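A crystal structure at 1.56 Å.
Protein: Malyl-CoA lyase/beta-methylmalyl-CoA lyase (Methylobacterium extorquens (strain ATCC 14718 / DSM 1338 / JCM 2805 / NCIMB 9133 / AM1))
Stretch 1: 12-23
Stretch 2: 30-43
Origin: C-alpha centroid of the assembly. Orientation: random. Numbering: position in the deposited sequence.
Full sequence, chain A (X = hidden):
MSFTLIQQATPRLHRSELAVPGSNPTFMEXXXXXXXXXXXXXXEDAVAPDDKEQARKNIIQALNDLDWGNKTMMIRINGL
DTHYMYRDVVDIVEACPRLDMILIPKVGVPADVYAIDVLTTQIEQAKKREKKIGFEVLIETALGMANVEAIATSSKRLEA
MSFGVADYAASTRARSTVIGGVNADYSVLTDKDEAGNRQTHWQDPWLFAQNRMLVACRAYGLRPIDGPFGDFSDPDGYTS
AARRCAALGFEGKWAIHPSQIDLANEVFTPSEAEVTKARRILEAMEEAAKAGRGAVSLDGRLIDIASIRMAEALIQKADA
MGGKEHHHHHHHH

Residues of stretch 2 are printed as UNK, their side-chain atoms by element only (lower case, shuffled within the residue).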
ATOM      1  N   ARG A  12      -8.755 -28.977 -10.492  1.00 18.21           N
ATOM      2  CA  ARG A  12      -9.733 -30.016 -10.093  1.00 15.68           C
ATOM      3  C   ARG A  12     -11.056 -29.763 -10.753  1.00 16.16           C
ATOM      4  O   ARG A  12     -11.446 -28.606 -10.992  1.00 18.23           O
ATOM      5  CB  ARG A  12      -9.955 -30.009  -8.595  1.00 15.57           C
ATOM      6  CG  ARG A  12      -8.684 -30.064  -7.751  1.00 14.95           C
ATOM      7  CD  ARG A  12      -8.961 -30.199  -6.268  1.00 15.34           C
ATOM      8  NE  ARG A  12      -7.788 -29.910  -5.455  1.00 15.47           N
ATOM      9  CZ  ARG A  12      -7.107 -30.781  -4.716  1.00 15.78           C
ATOM     10  NH1 ARG A  12      -7.333 -32.115  -4.757  1.00 17.85           N
ATOM     11  NH2 ARG A  12      -6.154 -30.318  -3.964  1.00 16.38           N
ATOM     12  N   LEU A  13     -11.804 -30.865 -10.947  1.00 16.63           N
ATOM     13  CA  LEU A  13     -13.187 -30.820 -11.393  1.00 17.19           C
ATOM     14  C   LEU A  13     -14.058 -30.451 -10.198  1.00 17.11           C
ATOM     15  O   LEU A  13     -13.928 -31.012  -9.127  1.00 18.39           O
ATOM     16  CB  LEU A  13     -13.601 -32.179 -11.967  1.00 20.07           C
ATOM     17  CG  LEU A  13     -15.012 -32.254 -12.481  1.00 21.60           C
ATOM     18  CD1 LEU A  13     -15.221 -31.435 -13.722  1.00 21.90           C
ATOM     19  CD2 LEU A  13     -15.333 -33.701 -12.840  1.00 22.95           C
ATOM     20  N   HIS A  14     -14.870 -29.421 -10.350  1.00 16.02           N
ATOM     21  CA  HIS A  14     -15.561 -28.794  -9.232  1.00 15.33           C
ATOM     22  C   HIS A  14     -16.948 -28.275  -9.648  1.00 17.00           C
ATOM     23  O   HIS A  14     -17.314 -27.129  -9.386  1.00 20.87           O
ATOM     24  CB  HIS A  14     -14.652 -27.670  -8.731  1.00 15.59           C
ATOM     25  CG  HIS A  14     -14.969 -27.158  -7.385  1.00 14.63           C
ATOM     26  ND1 HIS A  14     -14.016 -26.530  -6.602  1.00 16.52           N
ATOM     27  CD2 HIS A  14     -16.104 -27.161  -6.663  1.00 16.38           C
ATOM     28  CE1 HIS A  14     -14.555 -26.201  -5.450  1.00 15.95           C
ATOM     29  NE2 HIS A  14     -15.824 -26.551  -5.476  1.00 15.26           N
ATOM     30  N   ARG A  15     -17.729 -29.110 -10.313  1.00 15.68           N
ATOM     31  CA  ARG A  15     -19.077 -28.715 -10.742  1.00 14.84           C
ATOM     32  C   ARG A  15     -20.093 -28.626  -9.600  1.00 14.68           C
ATOM     33  O   ARG A  15     -20.993 -27.775  -9.591  1.00 15.46           O
ATOM     34  CB  ARG A  15     -19.592 -29.687 -11.806  1.00 15.97           C
ATOM     35  CG  ARG A  15     -18.751 -29.801 -13.053  1.00 17.02           C
ATOM     36  CD  ARG A  15     -19.115 -31.005 -13.865  1.00 16.70           C
ATOM     37  NE  ARG A  15     -18.977 -32.231 -13.113  1.00 18.73           N
ATOM     38  CZ  ARG A  15     -19.514 -33.396 -13.469  1.00 19.61           C
ATOM     39  NH1 ARG A  15     -20.218 -33.533 -14.591  1.00 22.81           N
ATOM     40  NH2 ARG A  15     -19.336 -34.451 -12.710  1.00 20.93           N
ATOM     41  N   SER A  16     -19.974 -29.578  -8.680  1.00 15.74           N
ATOM     42  CA  SER A  16     -20.883 -29.774  -7.575  1.00 15.99           C
ATOM     43  C   SER A  16     -20.102 -29.881  -6.294  1.00 16.41           C
ATOM     44  O   SER A  16     -19.072 -30.582  -6.227  1.00 16.58           O
ATOM     45  CB  SER A  16     -21.730 -31.042  -7.801  1.00 18.60           C
ATOM     46  OG  SER A  16     -20.933 -32.179  -8.073  1.00 17.23           O
ATOM     47  N   GLU A  17     -20.584 -29.156  -5.271  1.00 14.93           N
ATOM     48  CA  GLU A  17     -19.915 -29.149  -3.952  1.00 14.78           C
ATOM     49  C   GLU A  17     -20.966 -29.444  -2.915  1.00 14.93           C
ATOM     50  O   GLU A  17     -21.823 -28.589  -2.615  1.00 15.28           O
ATOM     51  CB  GLU A  17     -19.246 -27.794  -3.749  1.00 14.16           C
ATOM     52  CG  GLU A  17     -18.597 -27.590  -2.391  1.00 14.84           C
ATOM     53  CD  GLU A  17     -17.737 -26.326  -2.292  1.00 15.17           C
ATOM     54  OE1 GLU A  17     -17.319 -25.941  -1.152  1.00 14.91           O
ATOM     55  OE2 GLU A  17     -17.461 -25.726  -3.367  1.00 14.17           O
ATOM     56  N   LEU A  18     -20.911 -30.671  -2.360  1.00 15.74           N
ATOM     57  CA  LEU A  18     -21.946 -31.128  -1.426  1.00 17.93           C
ATOM     58  C   LEU A  18     -21.511 -30.865   0.004  1.00 16.07           C
ATOM     59  O   LEU A  18     -20.422 -31.279   0.410  1.00 17.04           O
ATOM     60  CB  LEU A  18     -22.177 -32.625  -1.621  1.00 16.94           C
ATOM     61  CG  LEU A  18     -23.150 -33.308  -0.683  1.00 18.67           C
ATOM     62  CD1 LEU A  18     -24.559 -32.851  -0.994  1.00 20.19           C
ATOM     63  CD2 LEU A  18     -23.059 -34.813  -0.815  1.00 20.66           C
ATOM     64  N   ALA A  19     -22.393 -30.210   0.759  1.00 15.74           N
ATOM     65  CA  ALA A  19     -22.230 -29.936   2.162  1.00 16.86           C
ATOM     66  C   ALA A  19     -22.823 -31.051   2.995  1.00 17.66           C
ATOM     67  O   ALA A  19     -23.997 -31.371   2.830  1.00 21.46           O
ATOM     68  CB  ALA A  19     -22.941 -28.657   2.504  1.00 19.45           C
ATOM     69  N   VAL A  20     -22.036 -31.602   3.912  1.00 15.54           N
ATOM     70  CA  VAL A  20     -22.521 -32.717   4.751  1.00 16.75           C
ATOM     71  C   VAL A  20     -22.177 -32.435   6.223  1.00 18.55           C
ATOM     72  O   VAL A  20     -21.009 -32.355   6.555  1.00 18.89           O
ATOM     73  CB  VAL A  20     -21.920 -34.056   4.332  1.00 20.64           C
ATOM     74  CG1 VAL A  20     -22.604 -35.194   5.121  1.00 24.33           C
ATOM     75  CG2 VAL A  20     -21.998 -34.308   2.842  1.00 22.49           C
ATOM     76  N   PRO A  21     -23.178 -32.346   7.109  1.00 19.18           N
ATOM     77  CA  PRO A  21     -22.859 -32.094   8.494  1.00 18.78           C
ATOM     78  C   PRO A  21     -22.108 -33.223   9.186  1.00 19.63           C
ATOM     79  O   PRO A  21     -22.524 -34.384   9.111  1.00 21.73           O
ATOM     80  CB  PRO A  21     -24.195 -31.826   9.164  1.00 21.69           C
ATOM     81  CG  PRO A  21     -25.169 -31.611   8.078  1.00 32.95           C
ATOM     82  CD  PRO A  21     -24.631 -32.342   6.864  1.00 23.93           C
ATOM     83  N   GLY A  22     -21.044 -32.858   9.924  1.00 18.30           N
ATOM     84  CA  GLY A  22     -20.266 -33.887  10.636  1.00 19.51           C
ATOM     85  C   GLY A  22     -20.989 -34.546  11.783  1.00 21.53           C
ATOM     86  O   GLY A  22     -20.511 -35.557  12.367  1.00 23.91           O
ATOM     87  N   SER A  23     -22.073 -33.917  12.190  1.00 20.37           N
ATOM     88  CA  SER A  23     -22.900 -34.425  13.267  1.00 21.62           C
ATOM     89  C   SER A  23     -23.797 -35.574  12.822  1.00 27.64           C
ATOM     90  O   SER A  23     -24.474 -36.121  13.665  1.00 30.37           O
ATOM     91  CB  SER A  23     -23.715 -33.296  13.880  1.00 25.50           C
ATOM     92  OG  SER A  23     -24.398 -32.598  12.859  1.00 29.67           O
ATOM     93  N   UNK A  30     -23.925 -42.033   3.412  1.00 28.74           N
ATOM     94  CA  UNK A  30     -24.707 -41.950   2.193  1.00 29.01           C
ATOM     95  C   UNK A  30     -23.979 -41.049   1.201  1.00 28.61           C
ATOM     96  O   UNK A  30     -23.949 -41.342   0.013  1.00 30.37           O
ATOM     97  c   UNK A  30     -27.054 -41.267   1.352  1.00 45.43           C
ATOM     98  c   UNK A  30     -26.086 -41.401   2.523  1.00 34.83           C
ATOM     99  c   UNK A  30     -29.460 -40.560   0.790  1.00 56.14           C
ATOM    100  c   UNK A  30     -28.476 -41.009   1.878  1.00 57.06           C
ATOM    101  n   UNK A  30     -29.149 -39.224   0.186  1.00 50.51           N
ATOM    102  N   UNK A  31     -23.338 -39.980   1.687  1.00 25.21           N
ATOM    103  CA  UNK A  31     -22.660 -39.020   0.742  1.00 23.94           C
ATOM    104  C   UNK A  31     -21.471 -39.594   0.028  1.00 24.32           C
ATOM    105  O   UNK A  31     -21.148 -39.181  -1.085  1.00 24.43           O
ATOM    106  c   UNK A  31     -22.250 -37.743   1.460  1.00 24.74           C
ATOM    107  o   UNK A  31     -21.101 -37.904   2.274  1.00 25.12           O
ATOM    108  N   UNK A  32     -20.836 -40.614   0.622  1.00 26.60           N
ATOM    109  CA  UNK A  32     -19.637 -41.159   0.023  1.00 25.71           C
ATOM    110  C   UNK A  32     -19.916 -41.845  -1.300  1.00 24.49           C
ATOM    111  O   UNK A  32     -19.023 -41.890  -2.154  1.00 27.08           O
ATOM    112  c   UNK A  32     -18.951 -42.139   0.970  1.00 28.88           C
ATOM    113  N   UNK A  33     -21.147 -42.318  -1.496  1.00 26.78           N
ATOM    114  CA  UNK A  33     -21.539 -42.960  -2.745  1.00 29.89           C
ATOM    115  C   UNK A  33     -22.201 -42.002  -3.750  1.00 29.64           C
ATOM    116  O   UNK A  33     -22.670 -42.449  -4.801  1.00 33.33           O
ATOM    117  c   UNK A  33     -22.497 -44.108  -2.430  1.00 32.08           C
ATOM    118  N   UNK A  34     -22.256 -40.709  -3.422  1.00 26.77           N
ATOM    119  CA  UNK A  34     -22.938 -39.741  -4.268  1.00 24.63           C
ATOM    120  C   UNK A  34     -22.089 -39.404  -5.490  1.00 22.18           C
ATOM    121  O   UNK A  34     -20.930 -39.787  -5.625  1.00 25.16           O
ATOM    122  c   UNK A  34     -23.270 -38.471  -3.511  1.00 25.92           C
ATOM    123  o   UNK A  34     -22.115 -37.683  -3.347  1.00 23.82           O
ATOM    124  N   UNK A  35     -22.742 -38.659  -6.372  1.00 21.29           N
ATOM    125  CA  UNK A  35     -22.142 -38.144  -7.594  1.00 20.33           C
ATOM    126  C   UNK A  35     -21.528 -36.744  -7.482  1.00 19.72           C
ATOM    127  O   UNK A  35     -21.133 -36.146  -8.487  1.00 19.95           O
ATOM    128  c   UNK A  35     -23.148 -38.210  -8.732  1.00 21.46           C
ATOM    129  c   UNK A  35     -25.080 -41.041 -10.452  1.00 38.94           C
ATOM    130  c   UNK A  35     -24.583 -39.615 -10.205  1.00 32.09           C
ATOM    131  n   UNK A  35     -26.033 -41.028 -11.604  1.00 50.99           N
ATOM    132  c   UNK A  35     -23.549 -39.646  -9.114  1.00 25.81           C
ATOM    133  N   UNK A  36     -21.365 -36.250  -6.275  1.00 17.65           N
ATOM    134  CA  UNK A  36     -20.731 -34.929  -6.083  1.00 17.15           C
ATOM    135  C   UNK A  36     -19.279 -34.999  -6.463  1.00 17.26           C
ATOM    136  O   UNK A  36     -18.589 -35.986  -6.188  1.00 20.73           O
ATOM    137  c   UNK A  36     -20.831 -34.524  -4.640  1.00 16.97           C
ATOM    138  N   UNK A  37     -18.786 -33.905  -7.050  1.00 16.09           N
ATOM    139  CA  UNK A  37     -17.346 -33.794  -7.368  1.00 16.80           C
ATOM    140  C   UNK A  37     -16.514 -33.528  -6.135  1.00 16.02           C
ATOM    141  O   UNK A  37     -15.386 -34.005  -6.002  1.00 17.67           O
ATOM    142  c   UNK A  37     -17.685 -32.958  -9.786  1.00 18.11           C
ATOM    143  o   UNK A  37     -17.880 -34.144 -10.143  1.00 18.51           O
ATOM    144  o   UNK A  37     -17.841 -31.968 -10.552  1.00 16.71           O
ATOM    145  c   UNK A  37     -17.102 -32.685  -8.369  1.00 16.33           C
ATOM    146  N   UNK A  38     -17.039 -32.640  -5.297  1.00 16.43           N
ATOM    147  CA  UNK A  38     -16.348 -32.156  -4.106  1.00 15.45           C
ATOM    148  C   UNK A  38     -17.325 -32.322  -2.948  1.00 15.90           C
ATOM    149  O   UNK A  38     -18.503 -32.029  -3.101  1.00 16.52           O
ATOM    150  c   UNK A  38     -15.119 -30.361  -5.465  1.00 16.84           C
ATOM    151  c   UNK A  38     -15.362 -30.075  -3.006  1.00 18.46           C
ATOM    152  c   UNK A  38     -16.016 -30.626  -4.255  1.00 16.57           C
ATOM    153  N   UNK A  39     -16.834 -32.787  -1.806  1.00 15.62           N
ATOM    154  CA  UNK A  39     -17.643 -32.858  -0.594  1.00 16.21           C
ATOM    155  C   UNK A  39     -16.924 -32.129   0.514  1.00 15.62           C
ATOM    156  O   UNK A  39     -15.719 -32.343   0.704  1.00 17.67           O
ATOM    157  c   UNK A  39     -17.906 -34.344  -0.132  1.00 18.17           C
ATOM    158  c   UNK A  39     -19.088 -36.498  -0.880  1.00 22.14           C
ATOM    159  c   UNK A  39     -18.575 -34.348   1.263  1.00 19.67           C
ATOM    160  c   UNK A  39     -18.796 -35.027  -1.176  1.00 19.31           C
ATOM    161  N   UNK A  40     -17.644 -31.276   1.248  1.00 14.80           N
ATOM    162  CA  UNK A  40     -17.101 -30.813   2.509  1.00 14.80           C
ATOM    163  C   UNK A  40     -17.880 -31.354   3.668  1.00 15.21           C
ATOM    164  O   UNK A  40     -19.112 -31.362   3.663  1.00 16.05           O
ATOM    165  c   UNK A  40     -18.582 -27.652   1.701  1.00 16.25           C
ATOM    166  c   UNK A  40     -16.895 -29.270   2.598  1.00 14.88           C
ATOM    167  c   UNK A  40     -18.127 -28.427   2.765  1.00 15.29           C
ATOM    168  c   UNK A  40     -18.719 -28.236   3.996  1.00 15.71           C
ATOM    169  c   UNK A  40     -19.784 -27.362   4.139  1.00 16.96           C
ATOM    170  c   UNK A  40     -19.621 -26.770   1.835  1.00 16.34           C
ATOM    171  c   UNK A  40     -20.226 -26.617   3.094  1.00 15.96           C
ATOM    172  N   UNK A  41     -17.106 -31.879   4.623  1.00 15.46           N
ATOM    173  CA  UNK A  41     -17.618 -32.340   5.885  1.00 15.83           C
ATOM    174  C   UNK A  41     -17.591 -31.191   6.870  1.00 15.18           C
ATOM    175  O   UNK A  41     -16.497 -30.627   7.146  1.00 15.53           O
ATOM    176  c   UNK A  41     -18.055 -35.179   4.830  1.00 19.34           C
ATOM    177  c   UNK A  41     -16.814 -33.549   6.363  1.00 17.07           C
ATOM    178  c   UNK A  41     -16.664 -34.699   5.344  1.00 16.61           C
ATOM    179  c   UNK A  41     -15.868 -35.857   5.967  1.00 19.02           C
ATOM    180  N   UNK A  42     -18.764 -30.806   7.363  1.00 14.98           N
ATOM    181  CA  UNK A  42     -18.909 -29.528   8.036  1.00 16.21           C
ATOM    182  C   UNK A  42     -18.752 -29.641   9.563  1.00 15.68           C
ATOM    183  O   UNK A  42     -19.367 -30.511  10.227  1.00 17.02           O
ATOM    184  o   UNK A  42     -19.477 -26.804   8.264  1.00 15.35           O
ATOM    185  c   UNK A  42     -20.300 -29.002   7.706  1.00 16.36           C
ATOM    186  o   UNK A  42     -21.698 -27.111   8.091  1.00 16.04           O
ATOM    187  c   UNK A  42     -20.494 -27.524   8.051  1.00 15.16           C
ATOM    188  N   UNK A  43     -17.949 -28.741  10.120  1.00 14.49           N
ATOM    189  CA  UNK A  43     -17.831 -28.559  11.572  1.00 14.98           C
ATOM    190  C   UNK A  43     -18.413 -27.262  12.041  1.00 14.82           C
ATOM    191  O   UNK A  43     -18.465 -27.006  13.237  1.00 15.63           O
ATOM    192  c   UNK A  43     -15.599 -29.884  11.549  1.00 16.89           C
ATOM    193  c   UNK A  43     -14.237 -29.651  10.923  1.00 22.60           C
ATOM    194  c   UNK A  43     -15.460 -30.766  12.706  1.00 23.38           C
ATOM    195  c   UNK A  43     -16.332 -28.587  11.964  1.00 15.92           C
TER
HETATM  196  O   HOH W   1     -13.045 -33.129  -7.681  1.00 22.34           O

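Position 30 carries four carbons in a row ending in a nitrogen, an unbranched chain that touches nothing on stretch 1: K30, on the helix. Position 31 has one carbon and one oxygen; its CB lies 3.7 Å from V20 CG2 and 3.8 Å from L18 CD2, so a small polar residue fits against two branched side chains, its CB nearest L18 and its carbon and oxygen about equally near V20. It is S31. Positions 32 and 33 each have a single carbon and reach nothing on stretch 1: A32 and A33.

Position 34 again shows one carbon and one oxygen, the oxygen 3.9 Å from L18 CD2. This is S34, whose OG donates to S31 O at 2.9 Å and so ties down the turn after the helix. At position 35, four carbons in a row end in nitrogen and the end leads away from stretch 1: K35. Position 36 has one carbon, its CB 3.8 Å from L18 CB, a snug fit for A36.

Position 37 has two carbons, the second carrying two oxygens. One oxygen lies 2.8 Å from R15 NE and 2.9 Å from R15 N. A carboxylate is the answer, D37, in a salt bridge with R15 through NE and OD2. The backbone N of D37 also donates to S16 OG at 2.9 Å.

Position 38 holds three carbons forked at the first, one of them over the face of the H14 ring: V38, with CG2 3.7 Å from the ring centroid. Position 39 has four carbons, forked at the first with one arm two carbons long, which makes it I39; its CG2 packs 3.8 Å from V20 CG2. Position 40 is one carbon and a six-carbon ring, F40. A19 CA sits over one ring face, 4.0 Å from the centroid, and A19 CB is 3.4 Å from F40 CZ. Position 41 has four carbons forked at the second: L41, with CD2 4.1 Å from V20 CB. Position 42 repeats two carbons and two oxygens, D42, bonded through its side chain elsewhere in the structure. Position 43, four carbons forked at the second, points away as L43.

The contact is a parallel strand pair. Successive bonds alternate in direction: V38 N to S16 O (3.0 Å), L18 N to V38 O (2.9 Å), F40 N to L18 O (2.9 Å), V20 N to F40 O (2.9 Å), D42 N to V20 O (2.8 Å) and G22 N to D42 O (2.9 Å). L18, V20, I39 and L41 share one apolar face; E17, A19, V38 and F40 lie on the other. The R15–D37 salt bridge anchors the entry to the ladder.

Stretch 2 (30-43) KSAASKADVIFLDL
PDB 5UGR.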